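Local coordinates for protein GH86A beta-porphyranase (Bacteroides plebeius, PDB 4AW7) that cleaves the sulfated red-seaweed polysaccharide porphyran at beta-D-galactose-(1->4)-alpha-L-galactose-6-sulfate linkages, releasing mostly disaccharides, at residues A[140-145]-A[189-194]; A[102-107]-A[311-316]; A[224-229]-A[264-269]. All coordinates share one frame; numbering follows the deposited sequence.

Contact 1: residues A[140-145]-A[189-194]; sequences FFEPLN and KVIGYA. With K (potassium ion), chain F; GAL (beta-D-galactopyranose), chain D; GLA (alpha-D-galactopyranose), chain B.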
loop_
_atom_site.group_PDB
_atom_site.type_symbol
_atom_site.label_atom_id
_atom_site.label_comp_id
_atom_site.label_asym_id
_atom_site.label_seq_id
_atom_site.Cartn_x
_atom_site.Cartn_y
_atom_site.Cartn_z
ATOM N N PHE A 140 13.776 -7.142 -4.026
ATOM C CA PHE A 140 13.708 -6.173 -2.923
ATOM C C PHE A 140 14.334 -6.757 -1.685
ATOM O O PHE A 140 14.062 -7.883 -1.298
ATOM C CB PHE A 140 12.255 -5.789 -2.595
ATOM C CG PHE A 140 11.487 -5.303 -3.794
ATOM C CD1 PHE A 140 11.634 -4.001 -4.209
ATOM C CD2 PHE A 140 10.672 -6.145 -4.527
ATOM C CE1 PHE A 140 11.013 -3.549 -5.334
ATOM C CE2 PHE A 140 10.015 -5.694 -5.643
ATOM C CZ PHE A 140 10.213 -4.408 -6.065
ATOM N N PHE A 141 15.165 -5.948 -1.022
ATOM C CA PHE A 141 15.693 -6.292 0.301
ATOM C C PHE A 141 15.228 -5.203 1.268
ATOM O O PHE A 141 15.428 -4.025 1.019
ATOM C CB PHE A 141 17.217 -6.397 0.270
ATOM C CG PHE A 141 17.838 -6.825 1.581
ATOM C CD1 PHE A 141 17.244 -7.770 2.406
ATOM C CD2 PHE A 141 19.067 -6.320 1.978
ATOM C CE1 PHE A 141 17.824 -8.165 3.587
ATOM C CE2 PHE A 141 19.668 -6.769 3.155
ATOM C CZ PHE A 141 19.055 -7.673 3.950
ATOM N N GLU A 142 14.629 -5.652 2.363
ATOM C CA GLU A 142 13.996 -4.809 3.386
ATOM C C GLU A 142 14.652 -5.236 4.709
ATOM O O GLU A 142 14.151 -6.118 5.409
ATOM C CB GLU A 142 12.499 -5.056 3.357
ATOM C CG GLU A 142 11.654 -4.148 4.222
ATOM C CD GLU A 142 10.165 -4.491 4.146
ATOM O OE1 GLU A 142 9.826 -5.689 4.105
ATOM O OE2 GLU A 142 9.364 -3.518 4.158
ATOM N N PRO A 143 15.849 -4.672 5.013
ATOM C CA PRO A 143 16.737 -5.258 6.022
ATOM C C PRO A 143 16.173 -5.748 7.354
ATOM O O PRO A 143 16.594 -6.770 7.829
ATOM C CB PRO A 143 17.747 -4.129 6.200
ATOM C CG PRO A 143 17.958 -3.606 4.827
ATOM C CD PRO A 143 16.607 -3.745 4.148
ATOM N N LEU A 144 15.307 -4.964 8.005
ATOM C CA LEU A 144 14.732 -5.361 9.289
ATOM C C LEU A 144 13.241 -5.109 9.329
ATOM O O LEU A 144 12.808 -3.978 9.112
ATOM C CB LEU A 144 15.406 -4.596 10.434
ATOM C CG LEU A 144 16.910 -4.721 10.626
ATOM C CD1 LEU A 144 17.400 -3.708 11.650
ATOM C CD2 LEU A 144 17.259 -6.176 11.107
ATOM N N ASN A 145 12.486 -6.129 9.636
ATOM C CA ASN A 145 11.045 -6.000 9.758
ATOM C C ASN A 145 10.668 -5.328 11.069
ATOM O O ASN A 145 11.199 -5.692 12.129
ATOM C CB ASN A 145 10.429 -7.378 9.732
ATOM C CG ASN A 145 8.914 -7.322 9.766
ATOM O OD1 ASN A 145 8.292 -6.643 8.932
ATOM N ND2 ASN A 145 8.303 -8.029 10.721
ATOM N N LYS A 189 16.650 -3.646 -5.222
ATOM C CA LYS A 189 16.163 -2.407 -4.634
ATOM C C LYS A 189 16.103 -2.563 -3.131
ATOM O O LYS A 189 15.614 -3.558 -2.630
ATOM C CB LYS A 189 14.780 -2.080 -5.145
ATOM C CG LYS A 189 14.662 -1.915 -6.629
ATOM C CD LYS A 189 15.427 -0.813 -7.217
ATOM C CE LYS A 189 15.608 -1.038 -8.749
ATOM N NZ LYS A 189 14.353 -1.467 -9.385
ATOM N N VAL A 190 16.632 -1.563 -2.423
ATOM C CA VAL A 190 16.651 -1.574 -0.974
ATOM C C VAL A 190 15.544 -0.662 -0.451
ATOM O O VAL A 190 15.431 0.465 -0.886
ATOM C CB VAL A 190 18.051 -1.194 -0.415
ATOM C CG1 VAL A 190 18.038 -1.317 1.088
ATOM C CG2 VAL A 190 19.137 -2.071 -1.031
ATOM N N ILE A 191 14.702 -1.194 0.430
ATOM C CA ILE A 191 13.537 -0.483 0.941
ATOM C C ILE A 191 13.539 -0.522 2.458
ATOM O O ILE A 191 14.059 -1.478 3.053
ATOM C CB ILE A 191 12.236 -1.042 0.334
ATOM C CG1 ILE A 191 12.097 -2.534 0.614
ATOM C CG2 ILE A 191 12.163 -0.749 -1.160
ATOM C CD1 ILE A 191 10.712 -3.141 0.302
ATOM N N GLY A 192 12.942 0.476 3.080
ATOM C CA GLY A 192 12.810 0.467 4.533
ATOM C C GLY A 192 11.825 1.491 4.998
ATOM O O GLY A 192 11.422 2.366 4.232
ATOM N N TYR A 193 11.412 1.442 6.258
ATOM C CA TYR A 193 11.911 0.569 7.337
ATOM C C TYR A 193 10.942 -0.513 7.782
ATOM O O TYR A 193 11.078 -1.034 8.863
ATOM C CB TYR A 193 12.381 1.415 8.531
ATOM C CG TYR A 193 11.289 2.213 9.223
ATOM C CD1 TYR A 193 10.563 1.694 10.285
ATOM C CD2 TYR A 193 11.002 3.518 8.835
ATOM C CE1 TYR A 193 9.576 2.435 10.913
ATOM C CE2 TYR A 193 10.025 4.238 9.461
ATOM C CZ TYR A 193 9.304 3.702 10.479
ATOM O OH TYR A 193 8.307 4.456 11.133
ATOM N N ALA A 194 9.993 -0.867 6.933
ATOM C CA ALA A 194 9.016 -1.898 7.242
ATOM C C ALA A 194 8.207 -1.484 8.454
ATOM O O ALA A 194 8.013 -2.258 9.404
ATOM C CB ALA A 194 9.678 -3.293 7.448
HETATM K K K F . 6.580 2.805 12.706
HETATM C C1 GAL D . 3.364 -7.175 11.459
HETATM C C2 GAL D . 4.331 -8.374 11.446
HETATM C C3 GAL D . 3.616 -9.651 11.047
HETATM C C4 GAL D . 2.303 -9.819 11.770
HETATM C C5 GAL D . 1.442 -8.561 11.564
HETATM C C6 GAL D . -0.030 -8.839 12.041
HETATM O O1 GAL D . 4.131 -5.987 11.907
HETATM O O2 GAL D . 5.469 -8.080 10.574
HETATM O O3 GAL D . 4.357 -10.790 11.395
HETATM O O4 GAL D . 2.540 -10.045 13.173
HETATM O O5 GAL D . 2.204 -7.449 12.224
HETATM O O6 GAL D . -0.811 -9.341 10.870
HETATM C C1 GLA B . 3.364 -7.175 11.459
HETATM C C2 GLA B . 4.331 -8.374 11.446
HETATM C C3 GLA B . 3.616 -9.651 11.047
HETATM C C4 GLA B . 2.303 -9.819 11.770
HETATM C C5 GLA B . 1.442 -8.561 11.564
HETATM C C6 GLA B . -0.030 -8.839 12.041
HETATM O O1 GLA B . 3.060 -6.623 10.250
HETATM O O2 GLA B . 5.469 -8.080 10.574
HETATM O O3 GLA B . 4.357 -10.790 11.395
HETATM O O4 GLA B . 2.540 -10.045 13.173
HETATM O O5 GLA B . 2.204 -7.449 12.224
HETATM O O6 GLA B . -0.811 -9.341 10.870
#
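A buried carboxylate rests on a methyl group where Glu142 OE2 lies 3.3 Å from CB of Ala194, a residue of positive phi (61°) close behind the cis peptide that joins Gly192 to Tyr193. With CG anti to the backbone N (chi1 -172°) and the chain extended beyond it, Glu142 passes CB 3.7 Å from CG1 of Ile191 and presents its acid group to polar partners: Arg69 forms a salt bridge with OE1, and the hydroxyls of Ser227 and Ser271 bond to OE2. This setting is consistent with an ionised glutamate, and alanine's short side chain suits a place so close to the carboxylate. The backbones pair as neighbouring parallel strands of the curled sheet, a (beta/alpha)8 barrel, and helix 160-179 lies in the connection, making a beta-alpha-beta crossover. Phe141 is gripped through both backbone polar atoms: its N donates to Lys189 O (2.9 Å, 164°), while its O accepts from Ile191 N at 3.0 Å. Pro143 has no N-H to continue the ladder, and its CD instead meets Ile191 O at 3.6 Å. On the side of Phe140, ring atom CD1 meets CB of Lys189 at 3.8 Å, the aliphatic root of a lysine whose amino end turns off from the contact; the Phe141 ring packs on Ile174 of the helix. Farther along, both segments turn to ligands. Asn145 ND2 donates an almost straight bond to O2 of the bound galactose (2.8 Å), and Tyr193 OH coordinates a potassium ion with Tyr207 and the carbonyl of Tyr197.

Contact 2: residues A[102-107]-A[311-316]; sequences RYIATE and LFISIP. With K (potassium ion), chain G.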
loop_
_atom_site.group_PDB
_atom_site.type_symbol
_atom_site.label_atom_id
_atom_site.label_comp_id
_atom_site.label_asym_id
_atom_site.label_seq_id
_atom_site.Cartn_x
_atom_site.Cartn_y
_atom_site.Cartn_z
ATOM N N ARG A 102 11.398 -12.001 -8.144
ATOM C CA ARG A 102 10.537 -10.985 -7.577
ATOM C C ARG A 102 9.940 -11.451 -6.269
ATOM O O ARG A 102 9.029 -12.257 -6.225
ATOM C CB ARG A 102 9.445 -10.575 -8.542
ATOM C CG ARG A 102 8.529 -9.494 -7.967
ATOM C CD ARG A 102 7.620 -8.909 -9.058
ATOM N NE ARG A 102 6.710 -7.914 -8.569
ATOM C CZ ARG A 102 6.960 -6.621 -8.523
ATOM N NH1 ARG A 102 8.151 -6.129 -8.787
ATOM N NH2 ARG A 102 6.003 -5.806 -8.128
ATOM N N TYR A 103 10.473 -10.909 -5.172
ATOM C CA TYR A 103 9.937 -11.041 -3.814
ATOM C C TYR A 103 10.719 -10.058 -2.946
ATOM O O TYR A 103 11.729 -9.488 -3.390
ATOM C CB TYR A 103 10.043 -12.466 -3.268
ATOM C CG TYR A 103 11.415 -12.967 -2.869
ATOM C CD1 TYR A 103 12.314 -13.417 -3.814
ATOM C CD2 TYR A 103 11.816 -12.988 -1.535
ATOM C CE1 TYR A 103 13.555 -13.906 -3.437
ATOM C CE2 TYR A 103 13.039 -13.454 -1.154
ATOM C CZ TYR A 103 13.912 -13.915 -2.104
ATOM O OH TYR A 103 15.168 -14.371 -1.757
ATOM N N ILE A 104 10.249 -9.890 -1.715
ATOM C CA ILE A 104 10.918 -9.086 -0.715
ATOM C C ILE A 104 11.565 -9.996 0.319
ATOM O O ILE A 104 10.880 -10.780 0.980
ATOM C CB ILE A 104 9.926 -8.174 0.034
ATOM C CG1 ILE A 104 9.135 -7.272 -0.912
ATOM C CG2 ILE A 104 10.640 -7.377 1.115
ATOM C CD1 ILE A 104 7.931 -6.576 -0.251
ATOM N N ALA A 105 12.885 -9.897 0.466
ATOM C CA ALA A 105 13.595 -10.539 1.560
ATOM C C ALA A 105 13.613 -9.568 2.734
ATOM O O ALA A 105 13.975 -8.397 2.548
ATOM C CB ALA A 105 15.029 -10.894 1.133
ATOM N N THR A 106 13.249 -10.041 3.919
ATOM C CA THR A 106 13.315 -9.277 5.143
ATOM C C THR A 106 13.899 -10.130 6.251
ATOM O O THR A 106 14.020 -11.349 6.092
ATOM C CB THR A 106 11.943 -8.665 5.488
ATOM O OG1 THR A 106 12.103 -7.653 6.506
ATOM C CG2 THR A 106 10.949 -9.697 5.934
ATOM N N GLU A 107 14.306 -9.499 7.346
ATOM C CA GLU A 107 14.840 -10.209 8.489
ATOM C C GLU A 107 14.093 -9.822 9.750
ATOM O O GLU A 107 13.737 -8.659 9.946
ATOM C CB GLU A 107 16.308 -9.882 8.690
ATOM C CG GLU A 107 17.200 -10.312 7.540
ATOM C CD GLU A 107 17.720 -11.737 7.624
ATOM O OE1 GLU A 107 17.032 -12.621 8.196
ATOM O OE2 GLU A 107 18.832 -11.962 7.090
ATOM N N LEU A 311 4.714 3.065 -6.788
ATOM C CA LEU A 311 4.588 1.866 -5.947
ATOM C C LEU A 311 5.451 0.766 -6.540
ATOM O O LEU A 311 5.218 0.307 -7.651
ATOM C CB LEU A 311 3.134 1.425 -5.871
ATOM C CG LEU A 311 2.872 0.187 -4.973
ATOM C CD1 LEU A 311 3.002 0.510 -3.480
ATOM C CD2 LEU A 311 1.480 -0.373 -5.282
ATOM N N PHE A 312 6.445 0.309 -5.778
ATOM C CA PHE A 312 7.191 -0.854 -6.212
ATOM C C PHE A 312 6.376 -2.155 -6.196
ATOM O O PHE A 312 6.397 -2.961 -7.144
ATOM C CB PHE A 312 8.420 -1.111 -5.316
ATOM C CG PHE A 312 9.620 -0.228 -5.558
ATOM C CD1 PHE A 312 10.053 0.120 -6.801
ATOM C CD2 PHE A 312 10.390 0.185 -4.483
ATOM C CE1 PHE A 312 11.207 0.873 -6.990
ATOM C CE2 PHE A 312 11.541 0.935 -4.660
ATOM C CZ PHE A 312 11.949 1.265 -5.905
ATOM N N ILE A 313 5.681 -2.363 -5.088
ATOM C CA ILE A 313 5.015 -3.628 -4.796
ATOM C C ILE A 313 4.136 -3.419 -3.572
ATOM O O ILE A 313 4.470 -2.601 -2.715
ATOM C CB ILE A 313 6.041 -4.770 -4.591
ATOM C CG1 ILE A 313 5.382 -6.153 -4.610
ATOM C CG2 ILE A 313 6.887 -4.547 -3.336
ATOM C CD1 ILE A 313 6.359 -7.345 -4.775
ATOM N N SER A 314 3.104 -4.235 -3.454
ATOM C CA SER A 314 2.280 -4.348 -2.264
ATOM C C SER A 314 1.969 -5.823 -2.061
ATOM O O SER A 314 1.881 -6.588 -3.033
ATOM C CB SER A 314 1.026 -3.488 -2.302
ATOM O OG SER A 314 0.082 -3.912 -3.262
ATOM N N ILE A 315 1.805 -6.227 -0.815
ATOM C CA ILE A 315 1.638 -7.637 -0.446
ATOM C C ILE A 315 0.479 -7.793 0.526
ATOM O O ILE A 315 0.579 -7.452 1.704
ATOM C CB ILE A 315 2.900 -8.199 0.247
ATOM C CG1 ILE A 315 4.217 -7.930 -0.522
ATOM C CG2 ILE A 315 2.723 -9.717 0.542
ATOM C CD1 ILE A 315 4.409 -8.677 -1.782
ATOM N N PRO A 316 -0.663 -8.313 0.062
ATOM C CA PRO A 316 -1.746 -8.708 0.946
ATOM C C PRO A 316 -1.219 -9.690 2.009
ATOM O O PRO A 316 -0.477 -10.612 1.660
ATOM C CB PRO A 316 -2.710 -9.420 -0.064
ATOM C CG PRO A 316 -2.405 -8.806 -1.359
ATOM C CD PRO A 316 -0.954 -8.646 -1.341
HETATM K K K G . 16.773 -15.543 -3.887
HETATM O O HOH W 1 8.204 -3.250 -9.192
#
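From Arg102 to Ile104 the chain runs at 71° to the course of Phe312 to Ile315, so the contact is made by side chains and one backbone carbonyl rather than by strand pairing. Strands 104-106 and 311-316 are not neighbours in the curled parallel sheet; they face each other through the interior of the (beta/alpha)8 barrel. The chain turns a corner at Phe312, and Arg102 NH2 donates to the carbonyl O presented there (3.0 Å, 156°), a bond that lies in the carbonyl plane and close to the guanidinium plane. A water closes a second route, accepting from Arg102 NH1 at 2.9 Å and donating to Phe312 O at 2.7 Å. Arginine suits the place because it has several donors and an extended chain that carries them to the corner; Glu139 forms a salt bridge with NH1, and Ser41 O accepts from NH2. Replacing Arg102 with an alanine would probably deprive Phe312 O of its direct donor and Glu139 of its charged mate, and open a gap beside Ile313. The latter's CD1 sits over one face of the guanidinium, offset toward its rim, so an apolar group covers the flat cation while Phe312 O and the water lie at its edge. Deeper in, branched isoleucines fill the barrel core, with Ile104 running beside the other two in the opposite sense: Ile104 CD1 lies 3.8 Å from Ile313 CG2 and 4.0 Å from Ile315 CG1.

Contact 3: residues A[224-229]-A[264-269]; sequences DGFSVH and HVKPLA. With GLA (alpha-D-galactopyranose), chain B.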
loop_
_atom_site.group_PDB
_atom_site.type_symbol
_atom_site.label_atom_id
_atom_site.label_comp_id
_atom_site.label_asym_id
_atom_site.label_seq_id
_atom_site.Cartn_x
_atom_site.Cartn_y
_atom_site.Cartn_z
ATOM N N ASP A 224 16.151 2.873 -2.123
ATOM C CA ASP A 224 15.380 3.017 -3.353
ATOM C C ASP A 224 13.921 3.370 -3.107
ATOM O O ASP A 224 13.266 4.002 -3.945
ATOM C CB ASP A 224 15.504 1.752 -4.163
ATOM C CG ASP A 224 16.931 1.484 -4.564
ATOM O OD1 ASP A 224 17.443 2.307 -5.353
ATOM O OD2 ASP A 224 17.536 0.522 -4.095
ATOM N N GLY A 225 13.379 2.978 -1.951
ATOM C CA GLY A 225 11.995 3.294 -1.607
ATOM C C GLY A 225 11.691 3.079 -0.156
ATOM O O GLY A 225 12.548 2.633 0.588
ATOM N N PHE A 226 10.478 3.472 0.201
ATOM C CA PHE A 226 10.057 3.494 1.611
ATOM C C PHE A 226 8.916 2.543 1.805
ATOM O O PHE A 226 7.971 2.515 1.018
ATOM C CB PHE A 226 9.697 4.919 2.034
ATOM C CG PHE A 226 10.881 5.853 1.898
ATOM C CD1 PHE A 226 12.009 5.658 2.683
ATOM C CD2 PHE A 226 10.881 6.890 0.994
ATOM C CE1 PHE A 226 13.125 6.467 2.538
ATOM C CE2 PHE A 226 12.009 7.700 0.841
ATOM C CZ PHE A 226 13.122 7.484 1.618
ATOM N N SER A 227 8.983 1.773 2.889
ATOM C CA SER A 227 8.029 0.718 3.153
ATOM C C SER A 227 7.336 0.862 4.496
ATOM O O SER A 227 7.944 1.217 5.504
ATOM C CB SER A 227 8.693 -0.648 3.034
ATOM O OG SER A 227 9.674 -0.892 4.007
ATOM N N VAL A 228 6.039 0.546 4.474
ATOM C CA VAL A 228 5.167 0.585 5.614
ATOM C C VAL A 228 4.204 -0.595 5.550
ATOM O O VAL A 228 3.955 -1.163 4.493
ATOM C CB VAL A 228 4.409 1.899 5.735
ATOM C CG1 VAL A 228 5.329 3.154 5.705
ATOM C CG2 VAL A 228 3.374 1.966 4.755
ATOM N N HIS A 229 3.649 -0.932 6.707
ATOM C CA HIS A 229 2.594 -1.922 6.851
ATOM C C HIS A 229 1.291 -1.212 7.157
ATOM O O HIS A 229 1.278 -0.262 7.968
ATOM C CB HIS A 229 2.936 -2.872 7.991
ATOM C CG HIS A 229 4.182 -3.659 7.741
ATOM N ND1 HIS A 229 4.817 -4.404 8.718
ATOM C CD2 HIS A 229 4.917 -3.789 6.613
ATOM C CE1 HIS A 229 5.869 -4.988 8.151
ATOM N NE2 HIS A 229 5.951 -4.627 6.890
ATOM N N HIS A 264 12.122 14.904 -5.482
ATOM C CA HIS A 264 11.219 13.984 -6.159
ATOM C C HIS A 264 10.757 12.960 -5.108
ATOM O O HIS A 264 11.449 12.703 -4.147
ATOM C CB HIS A 264 11.909 13.289 -7.348
ATOM C CG HIS A 264 13.214 12.667 -7.001
ATOM N ND1 HIS A 264 13.360 11.348 -6.625
ATOM C CD2 HIS A 264 14.460 13.198 -7.000
ATOM C CE1 HIS A 264 14.644 11.096 -6.399
ATOM N NE2 HIS A 264 15.327 12.209 -6.600
ATOM N N VAL A 265 9.607 12.358 -5.346
ATOM C CA VAL A 265 9.146 11.250 -4.509
ATOM C C VAL A 265 10.052 10.046 -4.791
ATOM O O VAL A 265 10.737 10.003 -5.826
ATOM C CB VAL A 265 7.663 10.924 -4.753
ATOM C CG1 VAL A 265 6.752 12.143 -4.424
ATOM C CG2 VAL A 265 7.449 10.427 -6.154
ATOM N N LYS A 266 10.176 9.147 -3.824
ATOM C CA LYS A 266 10.704 7.803 -4.071
ATOM C C LYS A 266 9.556 6.807 -3.951
ATOM O O LYS A 266 8.590 7.028 -3.207
ATOM C CB LYS A 266 11.806 7.418 -3.084
ATOM C CG LYS A 266 13.018 8.331 -3.179
ATOM C CD LYS A 266 14.248 7.766 -2.465
ATOM C CE LYS A 266 15.490 8.650 -2.612
ATOM N NZ LYS A 266 16.766 7.985 -2.210
ATOM N N PRO A 267 9.668 5.683 -4.658
ATOM C CA PRO A 267 8.576 4.722 -4.617
ATOM C C PRO A 267 8.309 4.161 -3.223
ATOM O O PRO A 267 9.205 4.053 -2.393
ATOM C CB PRO A 267 9.020 3.636 -5.591
ATOM C CG PRO A 267 9.865 4.380 -6.574
ATOM C CD PRO A 267 10.644 5.306 -5.676
ATOM N N LEU A 268 7.070 3.772 -3.020
ATOM C CA LEU A 268 6.601 3.091 -1.840
ATOM C C LEU A 268 6.563 1.600 -2.020
ATOM O O LEU A 268 6.418 1.085 -3.120
ATOM C CB LEU A 268 5.193 3.590 -1.513
ATOM C CG LEU A 268 5.041 5.079 -1.408
ATOM C CD1 LEU A 268 3.521 5.419 -1.305
ATOM C CD2 LEU A 268 5.849 5.717 -0.299
ATOM N N ALA A 269 6.646 0.876 -0.912
ATOM C CA ALA A 269 6.403 -0.564 -0.905
ATOM C C ALA A 269 5.554 -0.880 0.307
ATOM O O ALA A 269 5.921 -0.505 1.434
ATOM C CB ALA A 269 7.721 -1.335 -0.872
HETATM C C1 GLA B . 3.364 -7.175 11.459
HETATM C C2 GLA B . 4.331 -8.374 11.446
HETATM C C3 GLA B . 3.616 -9.651 11.047
HETATM C C4 GLA B . 2.303 -9.819 11.770
HETATM C C5 GLA B . 1.442 -8.561 11.564
HETATM C C6 GLA B . -0.030 -8.839 12.041
HETATM O O1 GLA B . 3.060 -6.623 10.250
HETATM O O2 GLA B . 5.469 -8.080 10.574
HETATM O O3 GLA B . 4.357 -10.790 11.395
HETATM O O4 GLA B . 2.540 -10.045 13.173
HETATM O O5 GLA B . 2.204 -7.449 12.224
HETATM O O6 GLA B . -0.811 -9.341 10.870
#
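Phe226 sets its ring obliquely against the aliphatic chain of Lys266, with CE2 3.9 Å from CB and 4.0 Å from CD. The lysine suits this place because its extended methylenes can line the aromatic ring while its amino group goes on to the carbonyls of Gly220 and Met223, and also makes a cation-pi contact with Phe262. Phe226 is held at its backbone too, donating from N to Pro267 O (2.9 Å, in the carbonyl plane) and accepting at O from Ala269 N. A third bond, Val228 N to Ala269 O, is longer at 3.2 Å. These are the bonds of a parallel pair of adjacent strands in the (beta/alpha)8 barrel, joined through helix 245-262, against which Phe226 packs outside the sheet. Glycine suits position 225, since a beta carbon would probably crowd Pro267 O, which already lies 3.0 Å from the Gly225 CA. On the face away from Phe226 and Leu268, the small side chains of Ser227 and Ala269 meet CB to CB at 4.1 Å; the serine hydroxyl also accepts from the backbone N of Ala194. Farther along the strand, His229, a substrate-binding residue, brings ND1 to 3.2 Å from O1 of the bound alpha-galactose, and the same nitrogen is hydrogen-bonded to Glu146, the inferred proton donor. The chemistry thus divides by face: on the outer side the aromatic ring and the lysine methylenes pack toward the helix, whereas on the inner side Glu146 at ND1 and a weak bond from NE2 to Ser271 OG probably limit rotation of the His229 imidazole.

How the contacts relate
All three contacts are largely buried and belong to one curled parallel sheet. Contacts 1 and 3 are true strand pairings set in series, joined because strands 189-195 and 225-233 are neighbours; contact 2 instead spans the barrel interior and borders both, through strands 104-106 and 311-316. Its chemistry is an arginine-to-carbonyl hydrogen bond beside aliphatic packing, while the others rely on backbone ladders. Probable hydrogen bonds tie them together: Val190 O with Asp224 N, Phe312 N with Leu268 O, and Glu142 O with Thr106 OG1. Contacts 1 and 3 both reach the bound galactose at their C-terminal ends, whereas Lys189, Lys266 and Arg102, at or just before the N-terminal ends of the strands, are partly exposed.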